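Local atomic coordinates of WbbM protein (Klebsiella pneumoniae, PDB entry 6U4B), a protein that is a bifunctional glycosyltransferase that probably acts as an O-antigen polymerase, carrying a magnesium-binding transferase module of the GT8 family. Residues E470-G475 against I509-F514. Numbering follows the deposited sequence.
Sequences EYFQAG and IMNKVF
Asn511, on helix 505-513, reaches the short strand 472-473 in the GT-A-type fold expected of the GT8 family, and its amide makes two hydrogen bonds to the backbone N and O of one residue, Phe472. Its CB rests against Tyr471 CE2 at 3.9 Å. The CG that follows lies against one face of that ring, nearest CD2 and CE2, and the ring plane is only 5° from that of the amide. Asn511 OD1 accepts a hydrogen bond from Phe472 N (2.9 Å) on a lone pair. Asn511 ND2 donates to Phe472 O along a nearly straight line (173°), with a second bond to Gln507 O one helical turn back. Beyond the amide the Phe472 ring, less closely parallel, completes a sandwich: ND2 sits over the centres of both rings, 3.4 Å above Tyr471 and 3.8 Å above Phe472. The buried amide is thereby fixed in its rotation. Tyr471 OH is tied to the helix by Asp508 and Gln507. Phe472 CZ continues toward Met510 CB and the edge of Phe514. Ala474, whose side chain is about 8 Å from the bound magnesium ion, is touched by the bent Met510 chain (chi3 -70°), CE to Ala474 CB at 3.9 Å.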
ATOM      1  N   GLU A 470      13.762  21.639  35.824  1.00 56.70           N
ATOM      2  CA  GLU A 470      12.560  21.940  35.057  1.00 51.46           C
ATOM      3  C   GLU A 470      12.855  22.246  33.594  1.00 47.54           C
ATOM      4  O   GLU A 470      11.970  22.728  32.879  1.00 45.07           O
ATOM      5  CB  GLU A 470      11.803  23.103  35.703  1.00 50.97           C
ATOM      6  CG  GLU A 470      11.143  22.735  37.026  1.00 57.08           C
ATOM      7  CD  GLU A 470      10.533  23.930  37.728  1.00 62.04           C
ATOM      8  OE1 GLU A 470      10.610  25.045  37.173  1.00 62.27           O
ATOM      9  OE2 GLU A 470       9.979  23.757  38.836  1.00 65.38           O
ATOM     10  N   TYR A 471      14.072  21.968  33.136  1.00 43.88           N
ATOM     11  CA  TYR A 471      14.436  22.191  31.745  1.00 43.03           C
ATOM     12  C   TYR A 471      13.625  21.269  30.839  1.00 44.21           C
ATOM     13  O   TYR A 471      13.618  20.049  31.029  1.00 38.36           O
ATOM     14  CB  TYR A 471      15.931  21.944  31.563  1.00 43.30           C
ATOM     15  CG  TYR A 471      16.497  22.392  30.236  1.00 45.68           C
ATOM     16  CD1 TYR A 471      16.439  21.568  29.117  1.00 43.11           C
ATOM     17  CD2 TYR A 471      17.109  23.633  30.107  1.00 45.37           C
ATOM     18  CE1 TYR A 471      16.968  21.971  27.907  1.00 39.93           C
ATOM     19  CE2 TYR A 471      17.637  24.047  28.904  1.00 44.21           C
ATOM     20  CZ  TYR A 471      17.566  23.215  27.806  1.00 42.03           C
ATOM     21  OH  TYR A 471      18.095  23.629  26.606  1.00 41.26           O
ATOM     22  N   PHE A 472      12.940  21.849  29.856  1.00 42.80           N
ATOM     23  CA  PHE A 472      12.053  21.099  28.979  1.00 42.06           C
ATOM     24  C   PHE A 472      12.641  20.989  27.577  1.00 40.88           C
ATOM     25  O   PHE A 472      13.401  21.853  27.131  1.00 37.94           O
ATOM     26  CB  PHE A 472      10.662  21.747  28.905  1.00 43.50           C
ATOM     27  CG  PHE A 472      10.647  23.099  28.235  1.00 41.92           C
ATOM     28  CD1 PHE A 472      10.547  23.208  26.855  1.00 42.10           C
ATOM     29  CD2 PHE A 472      10.712  24.260  28.988  1.00 43.92           C
ATOM     30  CE1 PHE A 472      10.530  24.445  26.239  1.00 44.07           C
ATOM     31  CE2 PHE A 472      10.692  25.500  28.378  1.00 42.55           C
ATOM     32  CZ  PHE A 472      10.602  25.593  27.004  1.00 41.90           C
ATOM     33  N   GLN A 473      12.260  19.921  26.882  1.00 34.61           N
ATOM     34  CA  GLN A 473      12.720  19.667  25.526  1.00 37.67           C
ATOM     35  C   GLN A 473      11.801  20.359  24.523  1.00 39.65           C
ATOM     36  O   GLN A 473      10.578  20.368  24.689  1.00 43.88           O
ATOM     37  CB  GLN A 473      12.770  18.161  25.259  1.00 37.33           C
ATOM     38  CG  GLN A 473      13.956  17.718  24.425  1.00 40.17           C
ATOM     39  CD  GLN A 473      13.732  17.907  22.942  1.00 40.55           C
ATOM     40  OE1 GLN A 473      12.656  17.606  22.423  1.00 37.57           O
ATOM     41  NE2 GLN A 473      14.747  18.409  22.248  1.00 41.75           N
ATOM     42  N   ALA A 474      12.397  20.938  23.483  1.00 37.49           N
ATOM     43  CA  ALA A 474      11.674  21.772  22.529  1.00 39.72           C
ATOM     44  C   ALA A 474      11.165  21.003  21.313  1.00 41.97           C
ATOM     45  O   ALA A 474      10.664  21.627  20.372  1.00 40.30           O
ATOM     46  CB  ALA A 474      12.560  22.931  22.063  1.00 38.72           C
ATOM     47  N   GLY A 475      11.278  19.673  21.311  1.00 42.50           N
ATOM     48  CA  GLY A 475      10.841  18.889  20.168  1.00 40.60           C
ATOM     49  C   GLY A 475       9.338  18.812  20.005  1.00 38.00           C
ATOM     50  O   GLY A 475       8.861  18.455  18.924  1.00 39.36           O
ATOM     51  N   ILE A 509      16.733  29.720  24.910  1.00 44.85           N
ATOM     52  CA  ILE A 509      16.007  30.983  24.998  1.00 45.42           C
ATOM     53  C   ILE A 509      14.611  30.755  25.560  1.00 42.54           C
ATOM     54  O   ILE A 509      14.149  31.495  26.437  1.00 39.43           O
ATOM     55  CB  ILE A 509      15.955  31.661  23.616  1.00 45.34           C
ATOM     56  CG1 ILE A 509      17.353  32.113  23.191  1.00 46.50           C
ATOM     57  CG2 ILE A 509      14.987  32.836  23.628  1.00 42.39           C
ATOM     58  CD1 ILE A 509      17.421  32.658  21.785  1.00 43.52           C
ATOM     59  N   MET A 510      13.924  29.718  25.075  1.00 36.12           N
ATOM     60  CA  MET A 510      12.566  29.450  25.537  1.00 36.48           C
ATOM     61  C   MET A 510      12.549  28.910  26.961  1.00 39.05           C
ATOM     62  O   MET A 510      11.621  29.212  27.719  1.00 40.78           O
ATOM     63  CB  MET A 510      11.868  28.477  24.580  1.00 34.05           C
ATOM     64  CG  MET A 510      11.570  29.081  23.212  1.00 36.40           C
ATOM     65  SD  MET A 510      10.643  27.976  22.125  1.00 39.17           S
ATOM     66  CE  MET A 510      11.884  26.732  21.765  1.00 39.29           C
ATOM     67  N   ASN A 511      13.552  28.116  27.346  1.00 39.20           N
ATOM     68  CA  ASN A 511      13.625  27.660  28.731  1.00 39.87           C
ATOM     69  C   ASN A 511      13.807  28.835  29.685  1.00 41.54           C
ATOM     70  O   ASN A 511      13.239  28.850  30.784  1.00 45.58           O
ATOM     71  CB  ASN A 511      14.763  26.655  28.893  1.00 39.01           C
ATOM     72  CG  ASN A 511      14.283  25.217  28.822  1.00 41.63           C
ATOM     73  OD1 ASN A 511      13.810  24.665  29.814  1.00 42.61           O
ATOM     74  ND2 ASN A 511      14.404  24.604  27.649  1.00 38.08           N
ATOM     75  N   LYS A 512      14.584  29.838  29.276  1.00 41.30           N
ATOM     76  CA  LYS A 512      14.786  31.011  30.119  1.00 45.71           C
ATOM     77  C   LYS A 512      13.524  31.861  30.194  1.00 48.35           C
ATOM     78  O   LYS A 512      13.097  32.262  31.282  1.00 50.36           O
ATOM     79  CB  LYS A 512      15.969  31.830  29.596  1.00 48.42           C
ATOM     80  CG  LYS A 512      16.072  33.240  30.175  1.00 48.71           C
ATOM     81  CD  LYS A 512      17.406  33.887  29.821  1.00 48.05           C
ATOM     82  CE  LYS A 512      17.376  35.396  30.037  1.00 56.27           C
ATOM     83  NZ  LYS A 512      17.024  35.780  31.430  1.00 57.52           N
ATOM     84  N   VAL A 513      12.903  32.136  29.044  1.00 49.34           N
ATOM     85  CA  VAL A 513      11.756  33.037  29.031  1.00 46.51           C
ATOM     86  C   VAL A 513      10.517  32.360  29.609  1.00 45.08           C
ATOM     87  O   VAL A 513       9.698  33.014  30.266  1.00 50.45           O
ATOM     88  CB  VAL A 513      11.513  33.562  27.602  1.00 46.02           C
ATOM     89  CG1 VAL A 513      10.227  34.371  27.533  1.00 46.81           C
ATOM     90  CG2 VAL A 513      12.688  34.412  27.151  1.00 46.51           C
ATOM     91  N   PHE A 514      10.363  31.054  29.408  1.00 42.54           N
ATOM     92  CA  PHE A 514       9.173  30.350  29.873  1.00 40.93           C
ATOM     93  C   PHE A 514       9.349  29.725  31.254  1.00 47.60           C
ATOM     94  O   PHE A 514       8.460  28.994  31.700  1.00 53.18           O
ATOM     95  CB  PHE A 514       8.763  29.259  28.872  1.00 39.81           C
ATOM     96  CG  PHE A 514       8.573  29.756  27.458  1.00 44.95           C
ATOM     97  CD1 PHE A 514       8.282  31.087  27.200  1.00 45.95           C
ATOM     98  CD2 PHE A 514       8.680  28.882  26.385  1.00 40.12           C
ATOM     99  CE1 PHE A 514       8.110  31.539  25.904  1.00 46.40           C
ATOM    100  CE2 PHE A 514       8.505  29.327  25.086  1.00 45.69           C
ATOM    101  CZ  PHE A 514       8.221  30.658  24.846  1.00 48.24           C
TER